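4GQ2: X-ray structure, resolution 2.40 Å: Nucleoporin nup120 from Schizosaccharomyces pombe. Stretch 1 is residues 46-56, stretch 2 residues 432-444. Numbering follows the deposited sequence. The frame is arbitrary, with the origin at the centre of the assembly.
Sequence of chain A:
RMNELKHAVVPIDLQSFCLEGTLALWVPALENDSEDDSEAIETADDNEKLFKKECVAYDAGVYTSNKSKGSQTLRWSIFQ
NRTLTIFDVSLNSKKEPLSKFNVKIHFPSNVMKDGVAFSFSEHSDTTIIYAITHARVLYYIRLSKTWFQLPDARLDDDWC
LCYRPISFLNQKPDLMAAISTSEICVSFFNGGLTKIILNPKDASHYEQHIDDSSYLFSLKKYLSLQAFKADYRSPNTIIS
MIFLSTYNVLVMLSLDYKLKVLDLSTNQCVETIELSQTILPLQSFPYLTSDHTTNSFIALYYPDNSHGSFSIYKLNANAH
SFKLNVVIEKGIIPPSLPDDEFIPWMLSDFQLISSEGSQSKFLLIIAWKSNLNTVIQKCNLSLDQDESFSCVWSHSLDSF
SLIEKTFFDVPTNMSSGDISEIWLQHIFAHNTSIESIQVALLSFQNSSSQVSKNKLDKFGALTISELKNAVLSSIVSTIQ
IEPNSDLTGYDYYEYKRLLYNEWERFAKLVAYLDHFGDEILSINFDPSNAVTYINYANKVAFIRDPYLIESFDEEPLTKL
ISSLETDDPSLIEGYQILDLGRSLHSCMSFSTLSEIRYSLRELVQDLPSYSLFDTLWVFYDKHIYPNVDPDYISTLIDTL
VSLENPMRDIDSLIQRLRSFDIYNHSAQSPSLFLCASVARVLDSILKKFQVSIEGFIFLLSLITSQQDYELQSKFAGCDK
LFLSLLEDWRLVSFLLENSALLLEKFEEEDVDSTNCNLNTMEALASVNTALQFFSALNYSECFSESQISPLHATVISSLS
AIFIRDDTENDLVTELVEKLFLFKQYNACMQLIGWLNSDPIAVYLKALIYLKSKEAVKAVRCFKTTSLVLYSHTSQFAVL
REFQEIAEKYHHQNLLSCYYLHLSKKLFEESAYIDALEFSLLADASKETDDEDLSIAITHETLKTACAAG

Stretch 1 46-56: DNEKLFKKECV
Stretch 2 432-444: TSIESIQVALLSF

Two helices of one chain, nearly four hundred residues apart in sequence, pack side by side and run almost antiparallel, with 157° between their N-to-C directions and 10.0 Å between their axes at closest approach. The first stretch is helical from its first residue, Asp46, with phi/psi near -60/-45 for most of its length; toward its C-terminal side the backbone drifts, through -96/-25 at Glu54 and -130/-9 at Cys55, to an extended -111/102 at Val56. The second spans 434-443, preceded by extended Thr432 (-87/162) and Ser433 (-73/152) and followed by Phe444 at -87/22. The register is set by Phe51 CA lying 6.7 Å from Val439 CA and Cys55 CA 7.1 Å from Glu435 CA: four residues forward on one helix match four backward on the other. Each helix is held by i to i+4 bonds, such as Phe51 N to Asn47 O (3.0 Å), Cys55 N to Phe51 O (2.7 Å) and Val439 N to Glu435 O (2.8 Å); Ser443 N to Val439 O (3.4 Å) is weak.

Ser433 (chi1 73°, p) caps the second helix: Ser433 OG accepts from Ser436 N at 3.2 Å, satisfying a free first-turn amide, while Ser436 OG (chi1 67°, p) donates to Ser433 O at 2.7 Å. Phe51 (chi1 t, chi2 74°) reaches this capped turn. Phe51 CE1 lies 3.4 Å from Ser436 N, oblique to the ring, and Phe51 CZ is 4.1 Å from Ser433 OG, near the ring plane. The ring edge also meets Val439, with Phe51 CD1 4.1 Å from Val439 CG2 (chi1 t), an apolar contact. One turn further along, Cys55 (chi1 m) places Cys55 SG 3.6 Å from Glu435 CB; Glu435 (m, chi2 83°) starts toward the first helix, but its end leads away, so the methylene rather than the carboxylate meets the sulfur.

At the other end, Asn47 (chi1 m, chi2 -33°) packs beside Val439, Leu442 and Ser443. Asn47 O is 3.6 Å from Val439 CG1, and Asn47 ND2 is 3.5 Å from Ser443 CB (Ser443 chi1 t). Leu50 CD1 meets Leu442 CD2 at 3.9 Å, a buried apolar pair with both chi1 angles between wells (-146° and -110°). No hydrogen bond crosses the interface; packing that buries 395 Å², both sides summed, joins the helices. Away from the contact, Lys52 NZ forms a salt bridge with Glu48 OE2 at 3.6 Å, one turn apart on the first helix.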

# COMPACT_ATOMS: atom_id res chain seq x y z
N ASP A 46 5.37 29.01 13.67
CA ASP A 46 6.16 29.05 12.44
C ASP A 46 6.01 27.85 11.50
O ASP A 46 5.85 28.05 10.30
CB ASP A 46 7.64 29.32 12.75
CG ASP A 46 7.96 30.80 12.84
OD1 ASP A 46 7.50 31.57 11.96
OD2 ASP A 46 8.67 31.20 13.78
N ASN A 47 6.04 26.63 12.03
CA ASN A 47 5.86 25.46 11.17
C ASN A 47 4.48 25.40 10.52
O ASN A 47 4.35 25.04 9.35
CB ASN A 47 6.21 24.15 11.90
CG ASN A 47 7.71 23.88 11.94
OD1 ASN A 47 8.45 24.22 11.00
ND2 ASN A 47 8.17 23.25 13.01
N GLU A 48 3.45 25.79 11.28
CA GLU A 48 2.09 25.92 10.76
C GLU A 48 2.00 27.00 9.67
O GLU A 48 1.32 26.81 8.65
CB GLU A 48 1.11 26.19 11.91
CG GLU A 48 -0.32 26.47 11.47
CD GLU A 48 -1.27 26.74 12.62
OE1 GLU A 48 -1.03 26.25 13.74
OE2 GLU A 48 -2.28 27.45 12.40
N LYS A 49 2.69 28.12 9.88
CA LYS A 49 2.71 29.22 8.90
C LYS A 49 3.51 28.85 7.66
O LYS A 49 3.23 29.32 6.57
CB LYS A 49 3.29 30.51 9.51
CG LYS A 49 2.34 31.27 10.42
CD LYS A 49 3.06 32.44 11.07
CE LYS A 49 2.47 32.79 12.42
NZ LYS A 49 3.55 33.19 13.37
N LEU A 50 4.52 28.00 7.85
CA LEU A 50 5.33 27.47 6.77
C LEU A 50 4.45 26.60 5.86
O LEU A 50 4.47 26.74 4.63
CB LEU A 50 6.47 26.62 7.34
CG LEU A 50 7.85 26.54 6.68
CD1 LEU A 50 8.45 25.17 6.94
CD2 LEU A 50 7.83 26.84 5.19
N PHE A 51 3.69 25.69 6.47
CA PHE A 51 2.78 24.82 5.74
C PHE A 51 1.77 25.66 4.95
O PHE A 51 1.63 25.47 3.74
CB PHE A 51 2.06 23.85 6.69
CG PHE A 51 1.22 22.83 5.98
CD1 PHE A 51 1.82 21.77 5.32
CD2 PHE A 51 -0.16 22.94 5.96
CE1 PHE A 51 1.05 20.83 4.64
CE2 PHE A 51 -0.94 22.01 5.28
CZ PHE A 51 -0.33 20.95 4.62
N LYS A 52 1.11 26.58 5.65
CA LYS A 52 0.11 27.47 5.04
C LYS A 52 0.67 28.29 3.90
O LYS A 52 0.03 28.44 2.86
CB LYS A 52 -0.51 28.39 6.10
CG LYS A 52 -1.47 27.68 7.05
CD LYS A 52 -2.30 28.69 7.82
CE LYS A 52 -2.95 28.06 9.04
NZ LYS A 52 -3.97 28.96 9.65
N LYS A 53 1.88 28.81 4.08
CA LYS A 53 2.48 29.67 3.06
C LYS A 53 2.82 28.87 1.82
O LYS A 53 2.59 29.33 0.70
CB LYS A 53 3.72 30.38 3.60
CG LYS A 53 4.24 31.49 2.70
CD LYS A 53 5.48 32.16 3.27
CE LYS A 53 5.99 33.23 2.32
NZ LYS A 53 7.27 33.82 2.81
N GLU A 54 3.32 27.65 2.02
CA GLU A 54 3.88 26.85 0.93
C GLU A 54 2.92 25.84 0.29
O GLU A 54 3.13 25.46 -0.86
CB GLU A 54 5.14 26.12 1.38
CG GLU A 54 6.16 26.99 2.12
CD GLU A 54 7.08 27.77 1.20
OE1 GLU A 54 7.17 27.44 -0.00
OE2 GLU A 54 7.74 28.71 1.69
N CYS A 55 1.91 25.39 1.03
CA CYS A 55 1.14 24.20 0.64
C CYS A 55 -0.37 24.35 0.64
O CYS A 55 -1.07 23.46 0.19
CB CYS A 55 1.49 23.02 1.55
SG CYS A 55 3.26 22.78 1.78
N VAL A 56 -0.87 25.47 1.16
CA VAL A 56 -2.30 25.68 1.26
C VAL A 56 -2.67 26.78 0.29
O VAL A 56 -2.45 27.95 0.57
CB VAL A 56 -2.72 26.05 2.70
CG1 VAL A 56 -4.22 26.26 2.79
CG2 VAL A 56 -2.28 24.98 3.70
N THR A 432 -3.84 12.01 3.54
CA THR A 432 -3.30 13.33 3.80
C THR A 432 -2.18 13.57 2.79
O THR A 432 -1.67 12.62 2.19
CB THR A 432 -2.76 13.48 5.24
OG1 THR A 432 -1.54 12.75 5.37
CG2 THR A 432 -3.76 12.98 6.27
N SER A 433 -1.80 14.83 2.60
CA SER A 433 -0.72 15.18 1.68
C SER A 433 0.64 14.79 2.23
O SER A 433 0.85 14.76 3.44
CB SER A 433 -0.71 16.68 1.40
OG SER A 433 -0.23 17.39 2.54
N ILE A 434 1.57 14.52 1.31
CA ILE A 434 2.96 14.27 1.64
C ILE A 434 3.60 15.46 2.35
O ILE A 434 4.41 15.27 3.27
CB ILE A 434 3.75 13.81 0.38
CG1 ILE A 434 3.90 12.29 0.38
CG2 ILE A 434 5.15 14.42 0.32
CD1 ILE A 434 2.62 11.53 0.08
N GLU A 435 3.23 16.68 1.96
CA GLU A 435 3.82 17.87 2.55
C GLU A 435 3.58 17.98 4.05
O GLU A 435 4.49 18.30 4.80
CB GLU A 435 3.39 19.15 1.83
CG GLU A 435 4.07 19.35 0.49
CD GLU A 435 3.40 18.58 -0.63
OE1 GLU A 435 2.27 18.07 -0.42
OE2 GLU A 435 3.99 18.48 -1.73
N SER A 436 2.35 17.67 4.47
CA SER A 436 1.99 17.71 5.89
C SER A 436 2.85 16.77 6.73
O SER A 436 3.20 17.09 7.86
CB SER A 436 0.51 17.40 6.09
OG SER A 436 0.23 16.07 5.74
N ILE A 437 3.22 15.62 6.15
CA ILE A 437 4.13 14.68 6.82
C ILE A 437 5.54 15.28 6.90
O ILE A 437 6.18 15.25 7.96
CB ILE A 437 4.13 13.28 6.16
CG1 ILE A 437 2.74 12.63 6.27
CG2 ILE A 437 5.18 12.38 6.80
CD1 ILE A 437 2.60 11.29 5.56
N GLN A 438 6.01 15.84 5.78
CA GLN A 438 7.34 16.45 5.72
C GLN A 438 7.49 17.61 6.69
O GLN A 438 8.48 17.70 7.41
CB GLN A 438 7.66 16.94 4.31
CG GLN A 438 7.79 15.84 3.28
CD GLN A 438 7.86 16.38 1.86
OE1 GLN A 438 7.49 17.52 1.59
NE2 GLN A 438 8.34 15.55 0.95
N VAL A 439 6.50 18.50 6.72
CA VAL A 439 6.52 19.63 7.64
C VAL A 439 6.39 19.17 9.08
O VAL A 439 7.12 19.65 9.95
CB VAL A 439 5.46 20.69 7.28
CG1 VAL A 439 5.36 21.75 8.37
CG2 VAL A 439 5.81 21.34 5.95
N ALA A 440 5.48 18.23 9.34
CA ALA A 440 5.37 17.63 10.67
C ALA A 440 6.70 17.00 11.11
O ALA A 440 7.10 17.13 12.27
CB ALA A 440 4.27 16.59 10.69
N LEU A 441 7.38 16.34 10.18
CA LEU A 441 8.68 15.73 10.45
C LEU A 441 9.73 16.75 10.90
O LEU A 441 10.55 16.44 11.77
CB LEU A 441 9.17 14.94 9.23
CG LEU A 441 10.39 14.04 9.44
CD1 LEU A 441 10.13 13.04 10.56
CD2 LEU A 441 10.73 13.32 8.15
N LEU A 442 9.71 17.94 10.30
CA LEU A 442 10.57 19.06 10.70
C LEU A 442 10.44 19.39 12.19
O LEU A 442 11.43 19.45 12.92
CB LEU A 442 10.21 20.31 9.89
CG LEU A 442 11.12 20.90 8.81
CD1 LEU A 442 11.40 19.95 7.67
CD2 LEU A 442 10.48 22.18 8.29
N SER A 443 9.20 19.58 12.62
CA SER A 443 8.86 19.90 14.00
C SER A 443 9.40 18.86 15.00
O SER A 443 9.73 19.20 16.13
CB SER A 443 7.34 20.05 14.13
OG SER A 443 6.93 20.11 15.49
N PHE A 444 9.48 17.61 14.56
CA PHE A 444 9.98 16.52 15.41
C PHE A 444 11.50 16.40 15.32
O PHE A 444 12.08 15.34 15.60
CB PHE A 444 9.27 15.19 15.07
CG PHE A 444 7.95 15.00 15.80
CD1 PHE A 444 6.95 15.98 15.75
CD2 PHE A 444 7.71 13.84 16.53
CE1 PHE A 444 5.75 15.81 16.43
CE2 PHE A 444 6.50 13.66 17.20
CZ PHE A 444 5.52 14.65 17.15